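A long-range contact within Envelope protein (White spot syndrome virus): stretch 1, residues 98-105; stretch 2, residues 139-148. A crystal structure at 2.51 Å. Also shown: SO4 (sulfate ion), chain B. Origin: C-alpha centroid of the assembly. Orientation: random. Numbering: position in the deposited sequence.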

# COMPACT_ATOMS: atom_id res chain seq x y z
N LEU A 98 5.27 -7.02 17.81
CA LEU A 98 6.22 -7.59 16.85
C LEU A 98 7.21 -6.51 16.46
O LEU A 98 6.82 -5.45 15.95
CB LEU A 98 5.50 -8.12 15.61
CG LEU A 98 4.47 -9.21 15.87
CD1 LEU A 98 3.85 -9.69 14.57
CD2 LEU A 98 5.10 -10.38 16.64
N LEU A 99 8.49 -6.77 16.68
CA LEU A 99 9.50 -5.73 16.48
C LEU A 99 10.56 -6.24 15.51
O LEU A 99 11.11 -7.32 15.70
CB LEU A 99 10.12 -5.32 17.82
CG LEU A 99 11.31 -4.36 17.77
CD1 LEU A 99 10.91 -3.06 17.11
CD2 LEU A 99 11.81 -4.11 19.19
N TYR A 100 10.84 -5.43 14.49
CA TYR A 100 11.79 -5.79 13.44
C TYR A 100 12.87 -4.73 13.32
O TYR A 100 12.66 -3.57 13.69
CB TYR A 100 11.07 -5.99 12.10
CG TYR A 100 10.13 -7.15 12.22
CD1 TYR A 100 10.56 -8.45 11.98
CD2 TYR A 100 8.82 -6.95 12.68
CE1 TYR A 100 9.70 -9.52 12.14
CE2 TYR A 100 7.96 -8.03 12.84
CZ TYR A 100 8.41 -9.30 12.58
OH TYR A 100 7.53 -10.35 12.75
N GLY A 101 14.03 -5.15 12.83
CA GLY A 101 15.11 -4.23 12.50
C GLY A 101 15.48 -4.34 11.03
O GLY A 101 15.48 -5.43 10.46
N LEU A 102 15.80 -3.20 10.43
CA LEU A 102 16.38 -3.15 9.09
C LEU A 102 17.75 -2.49 9.20
O LEU A 102 17.86 -1.34 9.64
CB LEU A 102 15.47 -2.37 8.12
CG LEU A 102 15.95 -2.18 6.67
CD1 LEU A 102 14.78 -2.15 5.68
CD2 LEU A 102 16.81 -0.93 6.51
N ARG A 103 18.79 -3.20 8.77
CA ARG A 103 20.14 -2.65 8.76
C ARG A 103 20.57 -2.26 7.36
O ARG A 103 20.48 -3.06 6.41
CB ARG A 103 21.15 -3.64 9.34
CG ARG A 103 22.41 -2.95 9.83
CD ARG A 103 23.42 -3.94 10.40
NE ARG A 103 22.89 -4.69 11.54
CZ ARG A 103 22.74 -4.19 12.77
NH1 ARG A 103 23.08 -2.94 13.05
NH2 ARG A 103 22.24 -4.96 13.73
N ASN A 104 21.04 -1.02 7.23
CA ASN A 104 21.66 -0.54 6.00
C ASN A 104 23.00 -1.25 5.82
O ASN A 104 23.89 -1.15 6.66
CB ASN A 104 21.83 0.98 6.08
CG ASN A 104 22.53 1.58 4.85
OD1 ASN A 104 22.86 0.88 3.87
ND2 ASN A 104 22.76 2.88 4.90
N LYS A 105 23.12 -2.01 4.73
CA LYS A 105 24.36 -2.71 4.40
C LYS A 105 25.03 -2.17 3.15
O LYS A 105 25.88 -2.84 2.57
CB LYS A 105 24.08 -4.20 4.24
CG LYS A 105 23.49 -4.84 5.47
CD LYS A 105 24.55 -4.96 6.53
CE LYS A 105 25.01 -6.38 6.62
NZ LYS A 105 26.14 -6.52 7.57
N GLU A 139 17.87 9.48 9.45
CA GLU A 139 18.87 8.89 8.58
C GLU A 139 19.42 7.62 9.22
O GLU A 139 19.45 7.48 10.45
CB GLU A 139 19.97 9.90 8.31
CG GLU A 139 19.47 11.10 7.56
CD GLU A 139 20.59 11.99 7.08
OE1 GLU A 139 20.30 13.08 6.53
OE2 GLU A 139 21.76 11.59 7.24
N ILE A 140 19.82 6.67 8.38
CA ILE A 140 20.33 5.39 8.83
C ILE A 140 21.63 5.18 8.10
O ILE A 140 21.64 4.91 6.89
CB ILE A 140 19.35 4.23 8.56
CG1 ILE A 140 18.03 4.42 9.31
CG2 ILE A 140 19.96 2.90 8.98
CD1 ILE A 140 16.93 3.45 8.86
N ASP A 141 22.74 5.30 8.82
CA ASP A 141 24.06 5.18 8.21
C ASP A 141 24.37 3.73 7.90
O ASP A 141 23.60 2.82 8.20
CB ASP A 141 25.11 5.78 9.13
CG ASP A 141 24.97 7.26 9.25
OD1 ASP A 141 24.69 7.89 8.21
OD2 ASP A 141 25.11 7.79 10.38
N GLU A 142 25.52 3.51 7.28
CA GLU A 142 25.92 2.15 6.95
C GLU A 142 26.15 1.35 8.23
O GLU A 142 26.79 1.83 9.17
CB GLU A 142 27.17 2.15 6.09
CG GLU A 142 27.56 0.77 5.61
CD GLU A 142 28.95 0.71 5.01
OE1 GLU A 142 29.54 1.80 4.77
OE2 GLU A 142 29.44 -0.42 4.79
N ASN A 143 25.58 0.15 8.27
CA ASN A 143 25.57 -0.79 9.38
C ASN A 143 24.77 -0.28 10.58
O ASN A 143 24.74 -0.95 11.62
CB ASN A 143 26.99 -1.17 9.81
CG ASN A 143 27.64 -2.10 8.82
OD1 ASN A 143 27.02 -3.09 8.40
ND2 ASN A 143 28.86 -1.79 8.41
N GLU A 144 24.11 0.86 10.46
CA GLU A 144 23.13 1.24 11.46
C GLU A 144 21.78 0.60 11.14
O GLU A 144 21.47 0.29 9.98
CB GLU A 144 23.03 2.76 11.52
CG GLU A 144 22.06 3.23 12.54
CD GLU A 144 21.94 4.72 12.57
OE1 GLU A 144 22.65 5.37 11.75
OE2 GLU A 144 21.15 5.22 13.40
N GLU A 145 20.98 0.35 12.17
CA GLU A 145 19.67 -0.27 12.01
C GLU A 145 18.56 0.74 12.29
O GLU A 145 18.72 1.66 13.10
CB GLU A 145 19.48 -1.47 12.94
CG GLU A 145 19.29 -1.07 14.40
CD GLU A 145 19.04 -2.25 15.35
OE1 GLU A 145 18.88 -3.40 14.87
OE2 GLU A 145 19.02 -2.00 16.58
N GLY A 146 17.45 0.56 11.59
CA GLY A 146 16.17 1.14 11.96
C GLY A 146 15.27 0.06 12.55
O GLY A 146 15.20 -1.05 12.03
N LYS A 147 14.60 0.40 13.64
CA LYS A 147 13.71 -0.52 14.33
C LYS A 147 12.26 -0.13 14.09
O LYS A 147 11.89 1.04 14.25
CB LYS A 147 14.00 -0.56 15.84
CG LYS A 147 15.43 -1.01 16.14
CD LYS A 147 15.64 -1.40 17.60
CE LYS A 147 15.33 -0.26 18.56
NZ LYS A 147 16.20 0.91 18.41
N TYR A 148 11.43 -1.12 13.73
CA TYR A 148 10.03 -0.90 13.39
C TYR A 148 9.15 -1.87 14.17
O TYR A 148 9.27 -3.08 14.01
CB TYR A 148 9.84 -1.03 11.87
CG TYR A 148 10.74 0.00 11.21
CD1 TYR A 148 10.38 1.35 11.20
CD2 TYR A 148 11.98 -0.35 10.70
CE1 TYR A 148 11.21 2.31 10.67
CE2 TYR A 148 12.83 0.62 10.16
CZ TYR A 148 12.43 1.94 10.15
OH TYR A 148 13.25 2.90 9.61
S SO4 B . 15.76 2.79 15.70
O1 SO4 B . 15.69 4.19 16.13
O2 SO4 B . 16.43 2.71 14.43
O3 SO4 B . 14.39 2.34 15.54
O4 SO4 B . 16.42 2.00 16.70

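The two stretches form an antiparallel β-sheet contact, held mainly by backbone hydrogen bonds and extended at one end by a turn that closes around N104. Strands 98-104 and 145-148 run at 159° to each other, their axes approaching to 4.4 Å, and the contact buries 705 Å² in all.

Two hydrogen-bonded pairs set the register. Y100 N donates to Y148 O (2.9 Å) and Y148 N to Y100 O (2.7 Å); two residues further on, L102 N donates to G146 O (2.7 Å) and G146 N to L102 O (2.8 Å). All four bonds are nearly straight. Between them G101 and K147 form a non-hydrogen-bonded pair, with CA atoms 4.4 Å apart, and there the backbone makes CA-H...O contacts instead, from G101 CA to G146 O (3.2 Å) and from K147 CA to Y100 O (3.3 Å).

The side chains of Y100, L102 and Y148 share one face of the sheet and are buried. L102 CB lies at the edge of the Y148 ring, 4.5 Å from CE2, a loose apolar contact. G146 belongs to this face as well, and its lack of a side chain matters: a CB here would come within 2.8 Å of Y148 OH, so glycine leaves room for the tyrosine hydroxyl.

R103, E145 and K147 point to the other face, which is more polar and more open. The extended start of the R103 side chain carries its guanidinium back to the second stretch, where NH1 donates to N143 O (3.0 Å), an acceptor at the edge of the group. E145 CB lies over one guanidinium face. R103 NH2 and E145 OE1 form a long salt bridge of 3.9 Å; the oxygen sits well out of the guanidinium plane, so the attraction is one of charge alone. On the K147 backbone, N donates to sulfate O3 (2.7 Å).

Past the ladder, a type II turn from D141 to E144 presents its backbone to N104. The turn is closed by E144 N to D141 O (3.0 Å) and braced by D141 N to E144 OE1 (2.9 Å). N143, with its positive phi of 67°, occupies the third position, where asparagine is readily accommodated. N104 N donates to E144 O (3.1 Å), while N104 O accepts from N143 N (2.7 Å). The buried N104 side chain points toward the second stretch, and its ND2 donates to I140 O (3.1 Å). A short amide suits this place, since it satisfies a backbone carbonyl without bringing a charge into the interior.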